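Local coordinates for protein single-stranded DNA specific exonuclease RecJ (Thermus thermophilus, PDB 2ZXR) that degrades single-stranded DNA in the 5' to 3' direction as a divalent-cation-dependent exonuclease of the RecJ family, with no detectable activity on single-stranded RNA, at residues A[46-51]-A[229-234]; A[210-215]-A[241-246]; A[586-591]-A[601-606]. One frame throughout, in Å; residues are numbered along the deposited sequence.

Interaction 1: A[46-51]-A[229-234]; sequences LDPPLA and NRALVK
Pro48 and Ala231 make the central fit. The methyl CB of Ala231, a low bump on helix 227-239, fits into the hollow between the Pro48 ring and Leu50: it lies 3.6 Å from Pro48 CG and 4.0 Å from Leu50 CA, and also meets Pro48 O. Pro48 CD lies 3.6 Å from Arg230 CD, the two side chains crossing at about a right angle. Leu50 continues this line: its CG is anti to the backbone N (chi1 178°), and Leu50 CD1 lies against the backbone of Leu232, 3.9 Å from Leu232 CA.

At the other end of the segment the fit turns polar. Leu46 O accepts two bonds, from Arg230 NH1 (3.0 Å, in the carbonyl plane on a lone pair) and from Lys234 NZ (3.2 Å, tilted from that plane); the two donors converge without bonding each other. Asp47 OD1 forms a salt bridge with Lys234 NZ at 3.5 Å. Arg230 NH1 also bonds to Leu449 O, and Lys234 NZ weakly to Glu451 O. This is an irregular segment packed along a helix; Leu232 also touches helix 211-220, as do Asn229 and Val233, and that helix leads to the metal-binding Asp221 of the DHH-family catalytic core.

Interaction 2: A[210-215]-A[241-246]; sequences YADLAA and PASSWV
Asp212 and Trp245 join the start of helix 211-220 to the turn before helix 246-254, a turn built as an ST turn with Trp245 at the N-cap position. The carboxylate divides its two oxygens between two residues of that turn. Asp212 OD1 accepts a hydrogen bond from Ser243 OG at 2.6 Å, on its syn side though 31° out of the carboxylate plane. Asp212 OD2 lies at the edge of the indole, in its plane, and accepts a weak bond from Trp245 NE1 at 2.9 Å; the N-H points well off the line, with an angle of 129°. OD2 also accepts from Leu213 N, and water 1 donates to OD1 while accepting from Ser244 N, bridging the segments. Four donors, one of them weak, therefore hold the carboxylate, which would probably favour its ionised form.

Carbon atoms lie over both faces of the indole. Leu213 comes over one face, its CD1 3.9 Å from the centroid of the five-membered ring of Trp245 in a CH-pi contact, while Ser244 CB lies over the opposite face. The far end of the indole reaches the Tyr210 ring: Trp245 CZ2 stands 3.5 Å above the plane of the Tyr210 ring, offset toward its rim. These two rings meet obliquely, their planes 38° apart.

A second shell positions these groups. The Ser244 hydroxyl is hydrogen-bonded to Glu209. Farther out, Arg94 of helix 83-98 touches both Tyr210 and Trp245, and Phe192 and Leu195 of helix 187-201 pack on Tyr210. The ST turn itself is closed by Ser243 OG, which accepts from Trp245 N at 2.8 Å.

Interaction 3: A[586-591]-A[601-606]; sequences GLWLGL and VEVALG
Gly586 O is gripped by two donors: the backbone N of Glu602, at 3.0 Å, and water 2, which also donates a longer bond to Glu602 OE1. Trp588 N then binds Glu602 O at 2.8 Å, and Ala604 N binds Trp588 O at 2.9 Å. Glu602 thus gives its N-H to one residue and its carbonyl to another two positions on, the pattern of parallel strands. Its carbonyl oxygen is also approached by Leu587 CA, in a C-H...O contact.

The side chains of Trp588 and Val603 lie on one face of this pair. The Val601 methyl CG2 sits over the centre of the six-membered ring of Trp588, 3.7 Å from its centroid and only 4° off the normal, a direct CH-pi contact. Val603 CG2 comes against Trp588 CE3, at 3.6 Å. A chi1 of -63° puts Trp588 CG anti to the carbonyl carbon. The ring itself is held by Pro582 O, which accepts from NE1, and by Tyr560, edge-to-face with it. Beyond the paired residues, Leu591 CD2 touches Leu605 CD2 at 3.9 Å and Val603 CG1 more loosely. Phe646 of helix 643-655 touches Val603 as well.

The other face carries Leu587 and Glu602, which meet through Leu587 CD1 and Glu602 CB; the glutamate chain runs on, extended, to a salt bridge with Arg552. Helix 546-554 packs on Leu589 and Ala604. Strand 587-588 also bonds to Tyr560, and strand 601-603 to Tyr542, so the two are interior neighbours in the five-stranded parallel alpha/beta sheet of the RecJ C-terminal domain.

Interactions 1 and 2 belong to one helical neighbourhood, whereas interaction 3 lies far off, its centre about 49 Å from that of interaction 1 and about 61 Å from that of interaction 2. The first two meet through consecutive helices: Leu232 CD2 packs 3.8 Å from Ala214 CB, joining helix 227-239 to helix 211-220. Interaction 1 is partly buried, and its charged groups reach from buried Arg230 to exposed Asp47; interaction 2 is largely buried and centres on a carboxylate and an indole. In 586-591 with 601-606, also buried, backbone bonds set the register. In interactions 1 and 2 side chains donate or accept in the polar links; in interaction 3 the direct hydrogen bonds are backbone to backbone.

Interaction 1: A[46-51]-A[229-234]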
loop_
_atom_site.group_PDB
_atom_site.type_symbol
_atom_site.label_atom_id
_atom_site.label_comp_id
_atom_site.label_asym_id
_atom_site.label_seq_id
_atom_site.Cartn_x
_atom_site.Cartn_y
_atom_site.Cartn_z
ATOM N N LEU A 46 -3.092 16.475 -5.544
ATOM C CA LEU A 46 -1.747 15.950 -5.403
ATOM C C LEU A 46 -1.070 16.689 -4.269
ATOM O O LEU A 46 -0.225 16.143 -3.552
ATOM C CB LEU A 46 -0.967 16.169 -6.691
ATOM C CG LEU A 46 -1.365 15.228 -7.821
ATOM C CD1 LEU A 46 -0.494 15.525 -9.038
ATOM C CD2 LEU A 46 -1.180 13.777 -7.363
ATOM N N ASP A 47 -1.447 17.951 -4.117
ATOM C CA ASP A 47 -0.898 18.769 -3.058
ATOM C C ASP A 47 -1.996 19.406 -2.250
ATOM O O ASP A 47 -2.234 20.612 -2.327
ATOM C CB ASP A 47 0.039 19.833 -3.611
ATOM C CG ASP A 47 1.488 19.446 -3.438
ATOM O OD1 ASP A 47 1.917 18.508 -4.145
ATOM O OD2 ASP A 47 2.184 20.058 -2.584
ATOM N N PRO A 48 -2.686 18.587 -1.450
ATOM C CA PRO A 48 -3.763 19.132 -0.632
ATOM C C PRO A 48 -3.204 20.215 0.294
ATOM O O PRO A 48 -1.993 20.255 0.595
ATOM C CB PRO A 48 -4.280 17.902 0.116
ATOM C CG PRO A 48 -3.063 17.030 0.238
ATOM C CD PRO A 48 -2.411 17.178 -1.115
ATOM N N PRO A 49 -4.070 21.141 0.720
ATOM C CA PRO A 49 -3.609 22.207 1.617
ATOM C C PRO A 49 -3.475 21.630 3.024
ATOM O O PRO A 49 -4.290 20.799 3.439
ATOM C CB PRO A 49 -4.748 23.219 1.548
ATOM C CG PRO A 49 -5.969 22.304 1.477
ATOM C CD PRO A 49 -5.510 21.286 0.416
ATOM N N LEU A 50 -2.433 22.030 3.742
ATOM C CA LEU A 50 -2.291 21.578 5.121
ATOM C C LEU A 50 -3.088 22.625 5.885
ATOM O O LEU A 50 -2.707 23.798 5.916
ATOM C CB LEU A 50 -0.837 21.621 5.571
ATOM C CG LEU A 50 -0.639 21.198 7.031
ATOM C CD1 LEU A 50 -1.207 19.789 7.245
ATOM C CD2 LEU A 50 0.849 21.252 7.367
ATOM N N ALA A 51 -4.200 22.222 6.477
ATOM C CA ALA A 51 -5.027 23.166 7.195
ATOM C C ALA A 51 -5.389 22.677 8.590
ATOM O O ALA A 51 -5.168 21.513 8.934
ATOM C CB ALA A 51 -6.307 23.434 6.386
ATOM N N ASN A 229 -3.574 13.848 5.973
ATOM C CA ASN A 229 -2.376 13.073 6.304
ATOM C C ASN A 229 -1.336 13.185 5.174
ATOM O O ASN A 229 -0.167 13.297 5.456
ATOM C CB ASN A 229 -2.703 11.593 6.587
ATOM C CG ASN A 229 -3.253 11.357 7.987
ATOM O OD1 ASN A 229 -3.057 12.165 8.913
ATOM N ND2 ASN A 229 -3.915 10.227 8.162
ATOM N N ARG A 230 -1.748 13.166 3.903
ATOM C CA ARG A 230 -0.774 13.316 2.802
ATOM C C ARG A 230 -0.090 14.672 2.873
ATOM O O ARG A 230 1.116 14.785 2.671
ATOM C CB ARG A 230 -1.429 13.208 1.406
ATOM C CG ARG A 230 -0.528 13.844 0.260
ATOM C CD ARG A 230 -1.126 13.811 -1.208
ATOM N NE ARG A 230 -0.696 12.539 -1.734
ATOM C CZ ARG A 230 0.167 12.317 -2.713
ATOM N NH1 ARG A 230 0.753 13.281 -3.422
ATOM N NH2 ARG A 230 0.549 11.071 -2.877
ATOM N N ALA A 231 -0.864 15.718 3.132
ATOM C CA ALA A 231 -0.303 17.055 3.190
ATOM C C ALA A 231 0.664 17.197 4.363
ATOM O O ALA A 231 1.711 17.837 4.238
ATOM C CB ALA A 231 -1.423 18.086 3.317
ATOM N N LEU A 232 0.308 16.593 5.498
ATOM C CA LEU A 232 1.139 16.688 6.690
ATOM C C LEU A 232 2.468 16.002 6.459
ATOM O O LEU A 232 3.540 16.567 6.768
ATOM C CB LEU A 232 0.429 16.069 7.902
ATOM C CG LEU A 232 1.300 16.059 9.178
ATOM C CD1 LEU A 232 1.423 17.492 9.740
ATOM C CD2 LEU A 232 0.698 15.163 10.193
ATOM N N VAL A 233 2.408 14.798 5.896
ATOM C CA VAL A 233 3.620 14.036 5.628
ATOM C C VAL A 233 4.520 14.751 4.595
ATOM O O VAL A 233 5.724 14.828 4.774
ATOM C CB VAL A 233 3.245 12.575 5.201
ATOM C CG1 VAL A 233 4.444 11.844 4.599
ATOM C CG2 VAL A 233 2.730 11.814 6.468
ATOM N N LYS A 234 3.942 15.305 3.540
ATOM C CA LYS A 234 4.773 16.000 2.564
ATOM C C LYS A 234 5.529 17.138 3.273
ATOM O O LYS A 234 6.733 17.287 3.107
ATOM C CB LYS A 234 3.922 16.551 1.416
ATOM C CG LYS A 234 3.316 15.452 0.501
ATOM C CD LYS A 234 2.236 16.044 -0.466
ATOM C CE LYS A 234 2.823 16.490 -1.792
ATOM N NZ LYS A 234 2.767 15.347 -2.795
#

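Interaction 2: A[210-215]-A[241-246]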
loop_
_atom_site.group_PDB
_atom_site.type_symbol
_atom_site.label_atom_id
_atom_site.label_comp_id
_atom_site.label_asym_id
_atom_site.label_seq_id
_atom_site.Cartn_x
_atom_site.Cartn_y
_atom_site.Cartn_z
ATOM N N TYR A 210 6.855 21.757 13.594
ATOM C CA TYR A 210 6.515 20.532 14.345
ATOM C C TYR A 210 5.940 19.465 13.419
ATOM O O TYR A 210 5.562 18.360 13.858
ATOM C CB TYR A 210 5.476 20.852 15.428
ATOM C CG TYR A 210 6.020 21.700 16.541
ATOM C CD1 TYR A 210 6.601 21.108 17.647
ATOM C CD2 TYR A 210 5.978 23.108 16.473
ATOM C CE1 TYR A 210 7.134 21.872 18.678
ATOM C CE2 TYR A 210 6.511 23.890 17.502
ATOM C CZ TYR A 210 7.088 23.260 18.604
ATOM O OH TYR A 210 7.639 23.980 19.636
ATOM N N ALA A 211 5.868 19.783 12.129
ATOM C CA ALA A 211 5.288 18.834 11.194
ATOM C C ALA A 211 6.182 17.612 10.924
ATOM O O ALA A 211 5.667 16.575 10.531
ATOM C CB ALA A 211 4.929 19.534 9.898
ATOM N N ASP A 212 7.504 17.729 11.107
ATOM C CA ASP A 212 8.383 16.568 10.893
ATOM C C ASP A 212 8.084 15.533 11.981
ATOM O O ASP A 212 7.920 14.335 11.678
ATOM C CB ASP A 212 9.882 16.940 10.872
ATOM C CG ASP A 212 10.296 17.903 11.986
ATOM O OD1 ASP A 212 11.477 18.371 11.945
ATOM O OD2 ASP A 212 9.466 18.191 12.889
ATOM N N LEU A 213 7.981 15.982 13.233
ATOM C CA LEU A 213 7.633 15.064 14.324
ATOM C C LEU A 213 6.267 14.432 14.050
ATOM O O LEU A 213 6.084 13.239 14.229
ATOM C CB LEU A 213 7.518 15.805 15.673
ATOM C CG LEU A 213 8.798 16.380 16.273
ATOM C CD1 LEU A 213 8.479 17.277 17.480
ATOM C CD2 LEU A 213 9.702 15.202 16.677
ATOM N N ALA A 214 5.308 15.259 13.639
ATOM C CA ALA A 214 3.945 14.793 13.377
ATOM C C ALA A 214 3.883 13.774 12.228
ATOM O O ALA A 214 3.116 12.807 12.290
ATOM C CB ALA A 214 3.014 16.012 13.068
ATOM N N ALA A 215 4.672 14.016 11.181
ATOM C CA ALA A 215 4.748 13.111 10.021
ATOM C C ALA A 215 5.335 11.753 10.435
ATOM O O ALA A 215 4.854 10.698 10.002
ATOM C CB ALA A 215 5.625 13.734 8.898
ATOM N N PRO A 241 15.403 16.992 7.120
ATOM C CA PRO A 241 16.838 17.262 6.935
ATOM C C PRO A 241 17.409 18.470 7.678
ATOM O O PRO A 241 18.588 18.491 8.010
ATOM C CB PRO A 241 16.985 17.363 5.407
ATOM C CG PRO A 241 15.863 16.452 4.898
ATOM C CD PRO A 241 14.717 16.849 5.822
ATOM N N ALA A 242 16.582 19.471 7.942
ATOM C CA ALA A 242 17.042 20.643 8.668
ATOM C C ALA A 242 16.122 20.848 9.886
ATOM O O ALA A 242 15.809 21.967 10.285
ATOM C CB ALA A 242 17.022 21.887 7.730
ATOM N N SER A 243 15.706 19.750 10.500
ATOM C CA SER A 243 14.819 19.835 11.644
ATOM C C SER A 243 15.232 20.796 12.728
ATOM O O SER A 243 16.414 20.995 12.971
ATOM C CB SER A 243 14.651 18.464 12.296
ATOM O OG SER A 243 13.689 18.536 13.343
ATOM N N SER A 244 14.247 21.384 13.394
ATOM C CA SER A 244 14.541 22.270 14.520
ATOM C C SER A 244 14.889 21.357 15.711
ATOM O O SER A 244 15.385 21.835 16.727
ATOM C CB SER A 244 13.315 23.111 14.909
ATOM O OG SER A 244 12.995 24.042 13.900
ATOM N N TRP A 245 14.610 20.052 15.564
ATOM C CA TRP A 245 14.856 19.068 16.634
ATOM C C TRP A 245 16.077 18.251 16.275
ATOM O O TRP A 245 15.969 17.286 15.540
ATOM C CB TRP A 245 13.626 18.173 16.792
ATOM C CG TRP A 245 12.362 18.886 16.384
ATOM C CD1 TRP A 245 11.467 18.492 15.428
ATOM C CD2 TRP A 245 11.881 20.135 16.896
ATOM N NE1 TRP A 245 10.457 19.420 15.317
ATOM C CE2 TRP A 245 10.685 20.436 16.204
ATOM C CE3 TRP A 245 12.347 21.027 17.875
ATOM C CZ2 TRP A 245 9.941 21.596 16.456
ATOM C CZ3 TRP A 245 11.616 22.178 18.134
ATOM C CH2 TRP A 245 10.416 22.456 17.420
ATOM N N VAL A 246 17.233 18.629 16.825
ATOM C CA VAL A 246 18.498 17.976 16.493
ATOM C C VAL A 246 18.515 16.460 16.608
ATOM O O VAL A 246 19.176 15.801 15.826
ATOM C CB VAL A 246 19.700 18.595 17.310
ATOM C CG1 VAL A 246 19.670 18.157 18.797
ATOM C CG2 VAL A 246 21.012 18.174 16.654
HETATM O O HOH W 1 11.474 21.010 12.397
#

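Interaction 3: A[586-591]-A[601-606]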
loop_
_atom_site.group_PDB
_atom_site.type_symbol
_atom_site.label_atom_id
_atom_site.label_comp_id
_atom_site.label_asym_id
_atom_site.label_seq_id
_atom_site.Cartn_x
_atom_site.Cartn_y
_atom_site.Cartn_z
ATOM N N GLY A 586 -21.873 -14.263 -35.652
ATOM C CA GLY A 586 -21.404 -14.677 -34.342
ATOM C C GLY A 586 -19.885 -14.901 -34.340
ATOM O O GLY A 586 -19.298 -15.276 -33.313
ATOM N N LEU A 587 -19.237 -14.688 -35.489
ATOM C CA LEU A 587 -17.784 -14.873 -35.602
ATOM C C LEU A 587 -17.162 -13.663 -36.289
ATOM O O LEU A 587 -17.625 -13.254 -37.354
ATOM C CB LEU A 587 -17.468 -16.122 -36.427
ATOM C CG LEU A 587 -15.980 -16.407 -36.582
ATOM C CD1 LEU A 587 -15.449 -16.919 -35.230
ATOM C CD2 LEU A 587 -15.731 -17.433 -37.690
ATOM N N TRP A 588 -16.114 -13.092 -35.698
ATOM C CA TRP A 588 -15.479 -11.907 -36.291
ATOM C C TRP A 588 -14.026 -12.181 -36.593
ATOM O O TRP A 588 -13.347 -12.885 -35.840
ATOM C CB TRP A 588 -15.561 -10.691 -35.338
ATOM C CG TRP A 588 -16.955 -10.162 -34.998
ATOM C CD1 TRP A 588 -18.152 -10.544 -35.551
ATOM C CD2 TRP A 588 -17.267 -9.118 -34.060
ATOM N NE1 TRP A 588 -19.191 -9.799 -35.012
ATOM C CE2 TRP A 588 -18.671 -8.922 -34.095
ATOM C CE3 TRP A 588 -16.498 -8.333 -33.193
ATOM C CZ2 TRP A 588 -19.315 -7.971 -33.290
ATOM C CZ3 TRP A 588 -17.147 -7.382 -32.393
ATOM C CH2 TRP A 588 -18.536 -7.215 -32.451
ATOM N N LEU A 589 -13.538 -11.621 -37.690
ATOM C CA LEU A 589 -12.149 -11.815 -38.070
ATOM C C LEU A 589 -11.399 -10.501 -37.912
ATOM O O LEU A 589 -10.249 -10.384 -38.307
ATOM C CB LEU A 589 -12.069 -12.281 -39.520
ATOM C CG LEU A 589 -12.742 -13.615 -39.823
ATOM C CD1 LEU A 589 -12.558 -13.957 -41.303
ATOM C CD2 LEU A 589 -12.131 -14.706 -38.952
ATOM N N GLY A 590 -12.074 -9.509 -37.342
ATOM C CA GLY A 590 -11.468 -8.215 -37.164
ATOM C C GLY A 590 -12.391 -7.427 -36.274
ATOM O O GLY A 590 -13.421 -7.947 -35.818
ATOM N N LEU A 591 -12.033 -6.169 -36.041
ATOM C CA LEU A 591 -12.794 -5.308 -35.156
ATOM C C LEU A 591 -13.705 -4.334 -35.888
ATOM O O LEU A 591 -13.276 -3.654 -36.820
ATOM C CB LEU A 591 -11.824 -4.508 -34.263
ATOM C CG LEU A 591 -10.736 -5.316 -33.555
ATOM C CD1 LEU A 591 -9.890 -4.400 -32.677
ATOM C CD2 LEU A 591 -11.383 -6.396 -32.719
ATOM N N VAL A 601 -20.064 -12.703 -29.116
ATOM C CA VAL A 601 -19.398 -13.167 -30.318
ATOM C C VAL A 601 -18.012 -13.719 -30.058
ATOM O O VAL A 601 -17.443 -13.538 -28.973
ATOM C CB VAL A 601 -19.289 -12.007 -31.330
ATOM C CG1 VAL A 601 -20.676 -11.552 -31.741
ATOM C CG2 VAL A 601 -18.518 -10.826 -30.699
ATOM N N GLU A 602 -17.474 -14.401 -31.066
ATOM C CA GLU A 602 -16.132 -14.964 -30.972
ATOM C C GLU A 602 -15.310 -14.113 -31.910
ATOM O O GLU A 602 -15.714 -13.849 -33.050
ATOM C CB GLU A 602 -16.133 -16.425 -31.391
ATOM C CG GLU A 602 -16.888 -17.257 -30.393
ATOM C CD GLU A 602 -16.822 -18.715 -30.721
ATOM O OE1 GLU A 602 -17.839 -19.239 -31.216
ATOM O OE2 GLU A 602 -15.759 -19.332 -30.499
ATOM N N VAL A 603 -14.168 -13.656 -31.413
ATOM C CA VAL A 603 -13.353 -12.766 -32.193
ATOM C C VAL A 603 -11.949 -13.250 -32.413
ATOM O O VAL A 603 -11.270 -13.692 -31.490
ATOM C CB VAL A 603 -13.313 -11.375 -31.527
ATOM C CG1 VAL A 603 -12.511 -10.398 -32.373
ATOM C CG2 VAL A 603 -14.737 -10.889 -31.290
ATOM N N ALA A 604 -11.526 -13.175 -33.661
ATOM C CA ALA A 604 -10.184 -13.563 -34.038
ATOM C C ALA A 604 -9.598 -12.319 -34.706
ATOM O O ALA A 604 -10.334 -11.452 -35.184
ATOM C CB ALA A 604 -10.226 -14.734 -35.023
ATOM N N LEU A 605 -8.280 -12.213 -34.712
ATOM C CA LEU A 605 -7.642 -11.074 -35.351
ATOM C C LEU A 605 -6.825 -11.664 -36.463
ATOM O O LEU A 605 -7.081 -11.452 -37.654
ATOM C CB LEU A 605 -6.709 -10.368 -34.382
ATOM C CG LEU A 605 -7.364 -9.744 -33.159
ATOM C CD1 LEU A 605 -6.257 -9.265 -32.218
ATOM C CD2 LEU A 605 -8.299 -8.614 -33.596
ATOM N N GLY A 606 -5.843 -12.435 -36.033
ATOM C CA GLY A 606 -4.956 -13.083 -36.957
ATOM C C GLY A 606 -3.591 -13.403 -36.389
ATOM O O GLY A 606 -3.386 -13.488 -35.168
HETATM O O HOH W 2 -20.449 -17.410 -32.014
#